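Local coordinates for SusD-like carbohydrate binding protein BF1063 (Bacteroides fragilis NCTC 9343, PDB 3I4G), which probably binds carbohydrate at the bacterial cell surface, as an outer-membrane protein of the SusD family that would help capture glycans for uptake, at residues A285-S290 / E443-L448; F360-Y365 / L448-I453; E292-T297 / R315-D320; M53-H58 / S279-A284. All blocks are in the same frame, centred on the assembly; numbering follows the deposited sequence.

Interaction 1. Residues A285-S290 / E443-L448; sequences ADLYES and ERRIEL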
loop_
_atom_site.group_PDB
_atom_site.type_symbol
_atom_site.label_atom_id
_atom_site.label_comp_id
_atom_site.label_asym_id
_atom_site.label_seq_id
_atom_site.Cartn_x
_atom_site.Cartn_y
_atom_site.Cartn_z
ATOM N N ALA A 285 1.477 -10.860 14.322
ATOM C CA ALA A 285 2.484 -10.727 15.382
ATOM C C ALA A 285 3.795 -10.165 14.865
ATOM O O ALA A 285 4.428 -9.387 15.564
ATOM C CB ALA A 285 2.753 -12.077 16.092
ATOM N N ASP A 286 4.272 -10.583 13.688
ATOM C CA ASP A 286 5.588 -10.119 13.253
ATOM C C ASP A 286 5.622 -8.607 13.079
ATOM O O ASP A 286 6.673 -7.987 13.294
ATOM C CB ASP A 286 6.016 -10.820 11.969
ATOM C CG ASP A 286 7.465 -10.647 11.676
ATOM O OD1 ASP A 286 8.312 -11.187 12.422
ATOM O OD2 ASP A 286 7.756 -9.986 10.662
ATOM N N LEU A 287 4.498 -7.995 12.677
ATOM C CA LEU A 287 4.449 -6.516 12.639
ATOM C C LEU A 287 4.410 -5.963 14.076
ATOM O O LEU A 287 5.168 -5.048 14.414
ATOM C CB LEU A 287 3.248 -6.018 11.851
ATOM C CG LEU A 287 3.002 -4.510 11.922
ATOM C CD1 LEU A 287 4.220 -3.670 11.465
ATOM C CD2 LEU A 287 1.743 -4.113 11.113
ATOM N N TYR A 288 3.503 -6.464 14.905
ATOM C CA TYR A 288 3.461 -6.049 16.294
ATOM C C TYR A 288 4.841 -6.035 16.964
ATOM O O TYR A 288 5.175 -5.092 17.692
ATOM C CB TYR A 288 2.485 -6.925 17.111
ATOM C CG TYR A 288 2.679 -6.733 18.584
ATOM C CD1 TYR A 288 2.239 -5.553 19.191
ATOM C CD2 TYR A 288 3.331 -7.668 19.375
ATOM C CE1 TYR A 288 2.454 -5.335 20.535
ATOM C CE2 TYR A 288 3.548 -7.411 20.745
ATOM C CZ TYR A 288 3.107 -6.226 21.270
ATOM O OH TYR A 288 3.284 -5.929 22.635
ATOM N N GLU A 289 5.639 -7.056 16.722
ATOM C CA GLU A 289 6.953 -7.215 17.325
ATOM C C GLU A 289 8.038 -6.317 16.735
ATOM O O GLU A 289 9.114 -6.205 17.307
ATOM C CB GLU A 289 7.399 -8.671 17.164
ATOM C CG GLU A 289 6.538 -9.648 17.933
ATOM C CD GLU A 289 6.661 -11.075 17.475
ATOM O OE1 GLU A 289 7.568 -11.392 16.664
ATOM O OE2 GLU A 289 5.823 -11.886 17.897
ATOM N N SER A 290 7.749 -5.674 15.612
ATOM C CA SER A 290 8.765 -4.907 14.910
ATOM C C SER A 290 9.015 -3.519 15.524
ATOM O O SER A 290 10.135 -2.999 15.449
ATOM C CB SER A 290 8.380 -4.812 13.412
ATOM O OG SER A 290 9.497 -4.303 12.688
ATOM N N GLU A 443 12.792 1.053 9.219
ATOM C CA GLU A 443 12.044 2.263 9.440
ATOM C C GLU A 443 10.922 2.364 8.425
ATOM O O GLU A 443 9.826 2.790 8.757
ATOM C CB GLU A 443 12.962 3.488 9.378
ATOM C CG GLU A 443 12.270 4.752 9.801
ATOM C CD GLU A 443 11.917 4.740 11.295
ATOM O OE1 GLU A 443 12.638 4.110 12.129
ATOM O OE2 GLU A 443 10.929 5.392 11.665
ATOM N N ARG A 444 11.196 2.010 7.178
ATOM C CA ARG A 444 10.213 2.021 6.170
ATOM C C ARG A 444 9.057 1.072 6.532
ATOM O O ARG A 444 7.878 1.386 6.352
ATOM C CB ARG A 444 10.864 1.633 4.835
ATOM C CG ARG A 444 9.982 1.680 3.682
ATOM C CD ARG A 444 10.792 1.261 2.417
ATOM N NE ARG A 444 9.914 1.244 1.287
ATOM C CZ ARG A 444 9.755 2.207 0.405
ATOM N NH1 ARG A 444 10.468 3.339 0.449
ATOM N NH2 ARG A 444 8.865 2.014 -0.529
ATOM N N ARG A 445 9.367 -0.114 7.037
ATOM C CA ARG A 445 8.345 -1.074 7.473
ATOM C C ARG A 445 7.431 -0.453 8.516
ATOM O O ARG A 445 6.201 -0.524 8.420
ATOM C CB ARG A 445 8.997 -2.328 8.058
ATOM C CG ARG A 445 7.996 -3.366 8.419
ATOM C CD ARG A 445 8.549 -4.599 9.061
ATOM N NE ARG A 445 7.470 -5.624 9.158
ATOM C CZ ARG A 445 7.595 -6.818 9.708
ATOM N NH1 ARG A 445 8.723 -7.201 10.265
ATOM N NH2 ARG A 445 6.553 -7.627 9.723
ATOM N N ILE A 446 8.021 0.179 9.514
ATOM C CA ILE A 446 7.228 0.776 10.571
ATOM C C ILE A 446 6.426 1.971 10.092
ATOM O O ILE A 446 5.213 2.072 10.288
ATOM C CB ILE A 446 8.145 1.207 11.748
ATOM C CG1 ILE A 446 8.850 0.009 12.381
ATOM C CG2 ILE A 446 7.358 2.002 12.804
ATOM C CD1 ILE A 446 7.953 -1.141 12.780
ATOM N N GLU A 447 7.086 2.869 9.374
ATOM C CA GLU A 447 6.412 4.092 8.934
ATOM C C GLU A 447 5.229 3.827 8.030
ATOM O O GLU A 447 4.185 4.471 8.174
ATOM C CB GLU A 447 7.419 5.003 8.242
ATOM C CG GLU A 447 6.828 6.262 7.685
ATOM C CD GLU A 447 6.263 7.227 8.705
ATOM O OE1 GLU A 447 6.604 7.111 9.897
ATOM O OE2 GLU A 447 5.475 8.103 8.306
ATOM N N LEU A 448 5.363 2.860 7.125
ATOM C CA LEU A 448 4.343 2.599 6.118
ATOM C C LEU A 448 3.483 1.397 6.413
ATOM O O LEU A 448 2.710 0.982 5.552
ATOM C CB LEU A 448 5.021 2.403 4.754
ATOM C CG LEU A 448 5.893 3.542 4.259
ATOM C CD1 LEU A 448 6.632 3.112 2.969
ATOM C CD2 LEU A 448 5.087 4.824 4.034
#

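Interaction 2. Residues F360-Y365 / L448-I453; sequences FMMRKY and LAMEGI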
loop_
_atom_site.group_PDB
_atom_site.type_symbol
_atom_site.label_atom_id
_atom_site.label_comp_id
_atom_site.label_asym_id
_atom_site.label_seq_id
_atom_site.Cartn_x
_atom_site.Cartn_y
_atom_site.Cartn_z
ATOM N N PHE A 360 -5.393 -8.950 16.433
ATOM C CA PHE A 360 -5.120 -7.544 16.117
ATOM C C PHE A 360 -6.148 -7.069 15.104
ATOM O O PHE A 360 -6.748 -7.859 14.346
ATOM C CB PHE A 360 -3.726 -7.357 15.540
ATOM C CG PHE A 360 -2.602 -7.708 16.489
ATOM C CD1 PHE A 360 -2.313 -6.870 17.548
ATOM C CD2 PHE A 360 -1.832 -8.858 16.321
ATOM C CE1 PHE A 360 -1.269 -7.149 18.408
ATOM C CE2 PHE A 360 -0.789 -9.133 17.183
ATOM C CZ PHE A 360 -0.526 -8.309 18.225
HETATM N N MSE A 361 -6.281 -5.757 15.058
HETATM C CA MSE A 361 -7.079 -5.058 14.077
HETATM C C MSE A 361 -6.330 -3.829 13.606
HETATM O O MSE A 361 -5.393 -3.372 14.269
HETATM C CB MSE A 361 -8.419 -4.670 14.666
HETATM C CG MSE A 361 -9.315 -5.836 15.033
HETATM SE SE MSE A 361 -9.959 -6.773 13.387
HETATM C CE MSE A 361 -11.175 -5.570 12.866
HETATM N N MSE A 362 -6.749 -3.275 12.466
HETATM C CA MSE A 362 -6.143 -2.049 11.950
HETATM C C MSE A 362 -6.865 -0.819 12.467
HETATM O O MSE A 362 -8.055 -0.656 12.286
HETATM C CB MSE A 362 -6.168 -2.036 10.405
HETATM C CG MSE A 362 -5.565 -0.778 9.795
HETATM SE SE MSE A 362 -5.480 -0.905 7.849
HETATM C CE MSE A 362 -7.293 -0.647 7.544
ATOM N N ARG A 363 -6.110 0.078 13.091
ATOM C CA ARG A 363 -6.611 1.391 13.545
ATOM C C ARG A 363 -6.450 2.446 12.447
ATOM O O ARG A 363 -7.271 3.368 12.333
ATOM C CB ARG A 363 -5.869 1.846 14.813
ATOM C CG ARG A 363 -6.539 3.018 15.501
ATOM C CD ARG A 363 -5.757 3.590 16.651
ATOM N NE ARG A 363 -5.658 2.733 17.832
ATOM C CZ ARG A 363 -6.547 2.704 18.822
ATOM N NH1 ARG A 363 -7.685 3.378 18.744
ATOM N NH2 ARG A 363 -6.332 1.939 19.877
ATOM N N LYS A 364 -5.386 2.351 11.662
ATOM C CA LYS A 364 -5.098 3.306 10.587
ATOM C C LYS A 364 -6.296 3.408 9.655
ATOM O O LYS A 364 -6.952 2.409 9.386
ATOM C CB LYS A 364 -3.859 2.890 9.827
ATOM C CG LYS A 364 -3.346 3.908 8.817
ATOM C CD LYS A 364 -1.976 3.543 8.251
ATOM C CE LYS A 364 -0.814 3.894 9.221
ATOM N NZ LYS A 364 0.541 3.546 8.690
ATOM N N TYR A 365 -6.548 4.649 9.189
ATOM C CA TYR A 365 -7.588 5.047 8.225
ATOM C C TYR A 365 -8.967 5.306 8.831
ATOM O O TYR A 365 -9.868 5.724 8.115
ATOM C CB TYR A 365 -7.715 4.024 7.084
ATOM C CG TYR A 365 -6.486 3.792 6.263
ATOM C CD1 TYR A 365 -6.002 4.753 5.375
ATOM C CD2 TYR A 365 -5.795 2.587 6.346
ATOM C CE1 TYR A 365 -4.860 4.535 4.627
ATOM C CE2 TYR A 365 -4.641 2.377 5.617
ATOM C CZ TYR A 365 -4.186 3.333 4.743
ATOM O OH TYR A 365 -3.086 3.084 3.994
ATOM N N LEU A 448 5.363 2.860 7.125
ATOM C CA LEU A 448 4.343 2.599 6.118
ATOM C C LEU A 448 3.483 1.397 6.413
ATOM O O LEU A 448 2.710 0.982 5.552
ATOM C CB LEU A 448 5.021 2.403 4.754
ATOM C CG LEU A 448 5.893 3.542 4.259
ATOM C CD1 LEU A 448 6.632 3.112 2.969
ATOM C CD2 LEU A 448 5.087 4.824 4.034
ATOM N N ALA A 449 3.525 0.871 7.621
ATOM C CA ALA A 449 2.771 -0.333 7.939
ATOM C C ALA A 449 1.278 -0.183 7.686
ATOM O O ALA A 449 0.641 0.805 8.070
ATOM C CB ALA A 449 3.033 -0.783 9.398
HETATM N N MSE A 450 0.701 -1.210 7.061
HETATM C CA MSE A 450 -0.721 -1.345 6.746
HETATM C C MSE A 450 -1.166 -0.457 5.595
HETATM O O MSE A 450 -2.372 -0.359 5.368
HETATM C CB MSE A 450 -1.623 -1.116 7.968
HETATM C CG MSE A 450 -1.295 -2.016 9.153
HETATM SE SE MSE A 450 -1.239 -3.948 8.805
HETATM C CE MSE A 450 -3.021 -4.086 8.055
ATOM N N GLU A 451 -0.227 0.103 4.809
ATOM C CA GLU A 451 -0.598 0.998 3.716
ATOM C C GLU A 451 -0.485 0.336 2.349
ATOM O O GLU A 451 -0.704 0.991 1.338
ATOM C CB GLU A 451 0.264 2.270 3.736
ATOM C CG GLU A 451 0.056 3.044 5.041
ATOM C CD GLU A 451 0.849 4.307 5.176
ATOM O OE1 GLU A 451 0.896 5.088 4.191
ATOM O OE2 GLU A 451 1.416 4.532 6.278
ATOM N N GLY A 452 -0.218 -0.953 2.293
ATOM C CA GLY A 452 -0.198 -1.678 1.014
ATOM C C GLY A 452 1.094 -1.618 0.236
ATOM O O GLY A 452 1.104 -1.921 -0.966
ATOM N N ILE A 453 2.213 -1.283 0.894
ATOM C CA ILE A 453 3.516 -1.152 0.248
ATOM C C ILE A 453 4.465 -2.284 0.651
ATOM O O ILE A 453 5.465 -2.539 -0.024
ATOM C CB ILE A 453 4.096 0.259 0.567
ATOM C CG1 ILE A 453 3.136 1.327 0.087
ATOM C CG2 ILE A 453 5.474 0.441 -0.082
ATOM C CD1 ILE A 453 3.466 2.711 0.620
HETATM O O HOH W 1 -1.742 5.198 2.993
#

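Interaction 3. Residues E292-T297 / R315-D320; sequences EFKDGT and RDPRLD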
loop_
_atom_site.group_PDB
_atom_site.type_symbol
_atom_site.label_atom_id
_atom_site.label_comp_id
_atom_site.label_asym_id
_atom_site.label_seq_id
_atom_site.Cartn_x
_atom_site.Cartn_y
_atom_site.Cartn_z
ATOM N N GLU A 292 9.989 -0.512 17.795
ATOM C CA GLU A 292 10.912 -0.357 18.903
ATOM C C GLU A 292 10.224 -0.007 20.217
ATOM O O GLU A 292 9.072 0.386 20.253
ATOM C CB GLU A 292 11.908 0.746 18.563
ATOM C CG GLU A 292 12.823 0.391 17.410
ATOM C CD GLU A 292 13.456 1.593 16.712
ATOM O OE1 GLU A 292 13.352 2.741 17.180
ATOM O OE2 GLU A 292 14.148 1.359 15.690
ATOM N N PHE A 293 10.968 -0.148 21.329
ATOM C CA PHE A 293 10.566 0.474 22.557
ATOM C C PHE A 293 10.746 1.983 22.348
ATOM O O PHE A 293 11.431 2.444 21.430
ATOM C CB PHE A 293 11.425 -0.008 23.736
ATOM C CG PHE A 293 11.136 -1.423 24.160
ATOM C CD1 PHE A 293 9.922 -1.739 24.760
ATOM C CD2 PHE A 293 12.080 -2.416 24.036
ATOM C CE1 PHE A 293 9.676 -3.040 25.182
ATOM C CE2 PHE A 293 11.813 -3.713 24.441
ATOM C CZ PHE A 293 10.624 -4.015 25.009
ATOM N N LYS A 294 10.175 2.769 23.248
ATOM C CA LYS A 294 10.229 4.231 23.166
ATOM C C LYS A 294 11.645 4.792 23.166
ATOM O O LYS A 294 11.870 5.863 22.590
ATOM C CB LYS A 294 9.446 4.836 24.332
ATOM C CG LYS A 294 7.987 4.732 24.144
ATOM C CD LYS A 294 7.407 5.897 23.438
ATOM C CE LYS A 294 7.274 7.111 24.350
ATOM N NZ LYS A 294 6.491 8.166 23.618
ATOM N N ASP A 295 12.601 4.117 23.806
ATOM C CA ASP A 295 14.000 4.576 23.775
ATOM C C ASP A 295 14.754 4.163 22.508
ATOM O O ASP A 295 15.965 4.358 22.396
ATOM C CB ASP A 295 14.762 4.100 25.038
ATOM C CG ASP A 295 15.042 2.624 25.046
ATOM O OD1 ASP A 295 14.513 1.869 24.183
ATOM O OD2 ASP A 295 15.830 2.193 25.927
ATOM N N GLY A 296 14.041 3.575 21.550
ATOM C CA GLY A 296 14.629 3.220 20.266
ATOM C C GLY A 296 15.318 1.879 20.196
ATOM O O GLY A 296 15.887 1.525 19.153
ATOM N N THR A 297 15.304 1.144 21.293
ATOM C CA THR A 297 15.922 -0.168 21.324
ATOM C C THR A 297 14.903 -1.210 20.795
ATOM O O THR A 297 13.690 -0.962 20.798
ATOM C CB THR A 297 16.425 -0.556 22.724
ATOM O OG1 THR A 297 15.349 -0.541 23.653
ATOM C CG2 THR A 297 17.488 0.416 23.196
ATOM N N ARG A 315 6.080 1.547 23.749
ATOM C CA ARG A 315 6.462 1.264 22.384
ATOM C C ARG A 315 6.309 2.489 21.513
ATOM O O ARG A 315 5.565 3.410 21.825
ATOM C CB ARG A 315 5.594 0.141 21.776
ATOM C CG ARG A 315 5.619 -1.182 22.549
ATOM C CD ARG A 315 6.966 -1.921 22.480
ATOM N NE ARG A 315 7.241 -2.477 21.148
ATOM C CZ ARG A 315 6.630 -3.528 20.629
ATOM N NH1 ARG A 315 5.673 -4.158 21.294
ATOM N NH2 ARG A 315 6.943 -3.927 19.413
ATOM N N ASP A 316 6.994 2.451 20.372
ATOM C CA ASP A 316 6.859 3.468 19.321
ATOM C C ASP A 316 5.377 3.869 19.240
ATOM O O ASP A 316 4.519 2.999 19.114
ATOM C CB ASP A 316 7.341 2.853 18.016
ATOM C CG ASP A 316 7.509 3.857 16.878
ATOM O OD1 ASP A 316 6.616 4.686 16.638
ATOM O OD2 ASP A 316 8.523 3.729 16.174
ATOM N N PRO A 317 5.067 5.182 19.286
ATOM C CA PRO A 317 3.678 5.609 19.206
ATOM C C PRO A 317 2.974 5.111 17.959
ATOM O O PRO A 317 1.741 4.970 17.989
ATOM C CB PRO A 317 3.772 7.156 19.217
ATOM C CG PRO A 317 5.027 7.427 19.925
ATOM C CD PRO A 317 5.965 6.323 19.523
ATOM N N ARG A 318 3.727 4.834 16.886
ATOM C CA ARG A 318 3.071 4.348 15.652
ATOM C C ARG A 318 2.418 2.991 15.818
ATOM O O ARG A 318 1.535 2.667 15.004
ATOM C CB ARG A 318 4.072 4.321 14.487
ATOM C CG ARG A 318 4.432 5.724 14.037
ATOM C CD ARG A 318 5.571 5.753 13.072
ATOM N NE ARG A 318 6.846 5.471 13.750
ATOM C CZ ARG A 318 8.030 5.478 13.157
ATOM N NH1 ARG A 318 8.150 5.785 11.878
ATOM N NH2 ARG A 318 9.115 5.179 13.870
ATOM N N LEU A 319 2.790 2.218 16.853
ATOM C CA LEU A 319 2.117 0.935 17.060
ATOM C C LEU A 319 0.655 1.178 17.394
ATOM O O LEU A 319 -0.229 0.765 16.656
ATOM C CB LEU A 319 2.827 0.168 18.161
ATOM C CG LEU A 319 2.416 -1.275 18.446
ATOM C CD1 LEU A 319 3.523 -1.940 19.279
ATOM C CD2 LEU A 319 1.046 -1.386 19.145
ATOM N N ASP A 320 0.385 1.923 18.473
ATOM C CA ASP A 320 -1.002 2.216 18.811
ATOM C C ASP A 320 -1.677 3.069 17.745
ATOM O O ASP A 320 -2.899 2.974 17.594
ATOM C CB ASP A 320 -1.098 2.894 20.210
ATOM C CG ASP A 320 -0.993 1.916 21.365
ATOM O OD1 ASP A 320 -1.501 0.774 21.214
ATOM O OD2 ASP A 320 -0.450 2.319 22.440
HETATM O O HOH W 2 9.942 1.444 15.742
#

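Interaction 4. Residues M53-H58 / S279-A284; sequences MIMMEH and SLVNPA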
loop_
_atom_site.group_PDB
_atom_site.type_symbol
_atom_site.label_atom_id
_atom_site.label_comp_id
_atom_site.label_asym_id
_atom_site.label_seq_id
_atom_site.Cartn_x
_atom_site.Cartn_y
_atom_site.Cartn_z
HETATM N N MSE A 53 -4.914 -2.067 -2.802
HETATM C CA MSE A 53 -3.753 -1.470 -2.181
HETATM C C MSE A 53 -3.590 -1.893 -0.722
HETATM O O MSE A 53 -2.759 -2.733 -0.410
HETATM C CB MSE A 53 -3.840 0.063 -2.306
HETATM C CG MSE A 53 -2.631 0.849 -1.701
HETATM SE SE MSE A 53 -2.620 2.687 -2.157
HETATM C CE MSE A 53 -4.124 3.203 -0.996
ATOM N N ILE A 54 -4.410 -1.371 0.177
ATOM C CA ILE A 54 -4.273 -1.640 1.623
ATOM C C ILE A 54 -4.263 -3.111 1.915
ATOM O O ILE A 54 -3.381 -3.613 2.635
ATOM C CB ILE A 54 -5.385 -0.912 2.398
ATOM C CG1 ILE A 54 -5.186 0.593 2.303
ATOM C CG2 ILE A 54 -5.426 -1.343 3.876
ATOM C CD1 ILE A 54 -6.473 1.397 2.633
HETATM N N MSE A 55 -5.185 -3.853 1.304
HETATM C CA MSE A 55 -5.248 -5.270 1.618
HETATM C C MSE A 55 -4.152 -6.098 0.998
HETATM O O MSE A 55 -4.036 -7.270 1.381
HETATM C CB MSE A 55 -6.619 -5.829 1.277
HETATM C CG MSE A 55 -7.716 -5.194 2.118
HETATM SE SE MSE A 55 -9.465 -5.936 1.777
HETATM C CE MSE A 55 -10.383 -5.181 3.223
HETATM N N MSE A 56 -3.298 -5.536 0.143
HETATM C CA MSE A 56 -2.097 -6.256 -0.231
HETATM C C MSE A 56 -1.249 -6.524 0.999
HETATM O O MSE A 56 -0.368 -7.372 0.949
HETATM C CB MSE A 56 -1.236 -5.521 -1.267
HETATM C CG MSE A 56 -1.799 -5.533 -2.621
HETATM SE SE MSE A 56 -0.458 -5.074 -3.957
HETATM C CE MSE A 56 -0.304 -6.738 -4.951
ATOM N N GLU A 57 -1.470 -5.827 2.110
ATOM C CA GLU A 57 -0.707 -6.145 3.308
ATOM C C GLU A 57 -0.970 -7.586 3.750
ATOM O O GLU A 57 -0.126 -8.190 4.418
ATOM C CB GLU A 57 -1.027 -5.163 4.449
ATOM C CG GLU A 57 0.164 -4.775 5.254
ATOM C CD GLU A 57 1.024 -3.710 4.635
ATOM O OE1 GLU A 57 0.962 -3.448 3.427
ATOM O OE2 GLU A 57 1.834 -3.164 5.355
ATOM N N HIS A 58 -2.115 -8.131 3.388
ATOM C CA HIS A 58 -2.427 -9.538 3.669
ATOM C C HIS A 58 -1.513 -10.536 2.994
ATOM O O HIS A 58 -1.493 -11.715 3.384
ATOM C CB HIS A 58 -3.872 -9.898 3.248
ATOM C CG HIS A 58 -4.918 -9.056 3.881
ATOM N ND1 HIS A 58 -6.250 -9.154 3.540
ATOM C CD2 HIS A 58 -4.821 -8.037 4.767
ATOM C CE1 HIS A 58 -6.938 -8.266 4.248
ATOM N NE2 HIS A 58 -6.095 -7.562 4.982
ATOM N N SER A 279 -14.158 -7.361 10.069
ATOM C CA SER A 279 -12.813 -7.753 10.532
ATOM C C SER A 279 -11.991 -8.449 9.471
ATOM O O SER A 279 -11.279 -9.402 9.755
ATOM C CB SER A 279 -12.888 -8.649 11.785
ATOM O OG SER A 279 -13.613 -8.017 12.841
ATOM N N LEU A 280 -12.035 -7.979 8.232
ATOM C CA LEU A 280 -11.269 -8.678 7.169
ATOM C C LEU A 280 -9.760 -8.470 7.287
ATOM O O LEU A 280 -8.998 -9.367 6.974
ATOM C CB LEU A 280 -11.771 -8.258 5.786
ATOM C CG LEU A 280 -11.135 -9.006 4.604
ATOM C CD1 LEU A 280 -11.282 -10.508 4.744
ATOM C CD2 LEU A 280 -11.699 -8.556 3.258
ATOM N N VAL A 281 -9.329 -7.265 7.696
ATOM C CA VAL A 281 -7.896 -6.870 7.791
ATOM C C VAL A 281 -7.318 -7.194 9.158
ATOM O O VAL A 281 -7.765 -6.650 10.141
ATOM C CB VAL A 281 -7.720 -5.370 7.493
ATOM C CG1 VAL A 281 -6.242 -5.011 7.553
ATOM C CG2 VAL A 281 -8.336 -5.040 6.157
ATOM N N ASN A 282 -6.362 -8.140 9.248
ATOM C CA ASN A 282 -5.835 -8.628 10.531
ATOM C C ASN A 282 -4.300 -8.542 10.645
ATOM O O ASN A 282 -3.584 -9.402 10.120
ATOM C CB ASN A 282 -6.239 -10.113 10.714
ATOM C CG ASN A 282 -7.738 -10.420 10.663
ATOM O OD1 ASN A 282 -8.093 -11.584 10.539
ATOM N ND2 ASN A 282 -8.616 -9.423 10.860
ATOM N N PRO A 283 -3.767 -7.504 11.304
ATOM C CA PRO A 283 -2.315 -7.431 11.507
ATOM C C PRO A 283 -1.775 -8.652 12.215
ATOM O O PRO A 283 -2.457 -9.263 13.013
ATOM C CB PRO A 283 -2.147 -6.161 12.354
ATOM C CG PRO A 283 -3.369 -5.321 12.023
ATOM C CD PRO A 283 -4.470 -6.335 11.828
ATOM N N ALA A 284 -0.544 -9.006 11.898
ATOM C CA ALA A 284 0.121 -10.164 12.450
ATOM C C ALA A 284 1.131 -9.843 13.537
ATOM O O ALA A 284 1.640 -8.721 13.651
ATOM C CB ALA A 284 0.864 -10.904 11.334
#

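Interaction 1. Residues A285-S290 / E443-L448
Arg445 grips Asp286 end-on, with NH1 and NH2 both reaching the single carboxylate oxygen OD2, in a salt bridge that joins the short helix 285-288 to the last turn of helix 433-447 inside the SusD-family part of the chain. The shorter bond runs from Arg445 NH2 to Asp286 OD2 at 2.8 Å, with an N-H...O angle of 148°; its partner from Arg445 NH1 to Asp286 OD2 measures 3.0 Å. OD2 lies close to the guanidinium plane, but both nitrogens approach it from the same face of the carboxylate, whose plane is turned 37° from that of the guanidinium. In Arg445, chi1 of -176° puts CG anti to the backbone N, and the chain runs extended from CG to NE, toward Asp286. The side chains of Asp286 and Arg445 cross at about a right angle. Ser290 CB covers one face of the guanidinium, while Leu287 CB passes Arg445 NH2 at 4.2 Å. Around this polar centre, Leu287 also leans on Ala449, and Ile446 on Tyr291. The backbone carbonyl of Ser290 is hydrogen-bonded to His442 NE2 of helix 433-447. Beside the arginine stem, Ser290 OG sits 3.8 Å from Arg445 CD and 3.5 Å from the methyl Ile446 CD1.

Interaction 2. Residues F360-Y365 / L448-I453
Lys364 NZ is held by two acceptors of the loop that follows helix 433-447: Glu451 OE2 at 2.7 Å from NZ, in a salt bridge, and the carbonyl Ala449 O at 2.8 Å from NZ. The ammonium lies in the plane of the Ala449 carbonyl, and it meets OE2 on the anti side, 23° out of the carboxylate plane. A bend at chi3 (-79°) turns CE of the otherwise extended lysine toward the loop. Tyr236 OH is a further partner of NZ, and Arg386 a second cation on OE2, so this buried carboxylate is probably kept ionised. Its other oxygen, Glu451 OE1, receives a hydrogen bond from a water that in turn accepts one from Tyr365 OH. The tyrosine hydroxyl also rests 3.3 Å from Glu451 CG, and the ring edge faces Met450 O, with CE2 at 3.6 Å from it. That carbonyl is buried without a hydrogen-bonding partner. The selenomethionine side chains of Met362 and Met450 slide past each other in opposite directions, Met362 SE touching Met450 CB at 3.9 Å. The lysine thus clamps a type II beta turn, Leu448 to Glu451, within the loop that joins helices 433-447 and 454-461 in the SusD-family region.

Interaction 3. Residues E292-T297 / R315-D320
A single beta bridge between Phe293 and Arg315 closes a loop of some twenty residues and delivers the chain to the capped start of helix 317-322. One of its hydrogen bonds, Asp316 N to Glu292 O, is 2.9 Å long and nearly straight at 168°; a second backbone bond links Lys294 and Asp314. Arg315 CA adds a weaker C-H...O contact to Glu292 O. A water ties the same residues again, donating to Asp316 OD2 and accepting from Glu292 N. Asp316 is the N-cap of the helix: its OD1 accepts from Arg318 N, 2.9 Å away. Arg318 then folds back to hold the carboxylate side-on, with NE on OD1 and NH2 on OD2, the latter pair 2.8 Å apart. With both oxygens gripped, the capping group is fixed in rotation. Arg318 NH1 reaches on to Glu443 and Glu447 of helix 433-447, while the carboxylate of Glu292 pairs with Arg418. The Arg315 side chain bends at chi2 and chi3, and its CD lies 3.7 Å from Phe293 CD1, the two side chains crossing obliquely. Leu319 CD1 covers the centre of one face of the Arg315 guanidinium, 3.6 Å above its plane, and Arg315 NH2 bonds to the carbonyls of Tyr288 and Tyr291. Exposed Lys294 lays CD 3.5 Å from Arg315 O and brings NZ near Pro317 CG. Beyond the bridge the chain reverses in a type I turn from Phe293 to Gly296, backed by an Asx turn in which Asp295 OD1 takes Thr297 N. The whole is an isolated beta bridge leading into an aspartate N-cap.

Interaction 4. Residues M53-H58 / S279-A284
The ring of His58 and the selenomethionine side chain of Met55 pack against Leu280 and Val281, where a 3-10 segment meets the beginning of strand 281-283. The terminal methyl Met55 CE touches both partners, at 3.6 Å from Leu280 CD2 and 3.6 Å from Val281 CG2. The Met55 chain is extended beyond CG, and chi3 of 168° carries CE out to both partners; it crosses the leucine side chain at about a right angle. His58 NE2 is directed at the valine: it lies 3.4 Å from Val281 CA and 3.6 Å from both CG1 and CG2, with Val281 CB in the ring plane at its edge. His58 CE1 comes within 3.6 Å of Leu280 O. On one face of the imidazole, Met55 O stands 3.1 Å above the plane, offset toward the rim. In the next shell, Asp65 OD2 is hydrogen-bonded to His58 ND1 and fixes the ring from its far nitrogen. The strand is positioned by backbone bonds of Leu280 to Arg66 and Asn282 to Phe64, and Asn282 ND2 folds back onto Ser279 O, 2.9 Å away. Helix 266-270 adds His269 against Met55 and Leu280. The chemistry is that of apolar packing around an imidazole with NE2 unpaired: the carboxylate would favour a proton on ND1, while the apolar surroundings of NE2 may disfavour a second one.

From the N terminus, residues 53-58 are the first to be used: interaction 4 joins them to strand 281-283 across more than 200 residues, bringing the N-terminal part against the SusD-family region. The chain then enters helix 285-288, where interaction 1 opens a loop that closes only at the end of helix 433-447. Interaction 3 is a short closure nested inside that loop, touching interaction 1 through Arg318 and Glu443. Interaction 2 crosses interaction 1, starting within its loop and ending beyond it; the two share Leu448. Interactions 2 and 4 meet where Glu57 bonds to Met450 N, whereas interactions 3 and 4 do not touch.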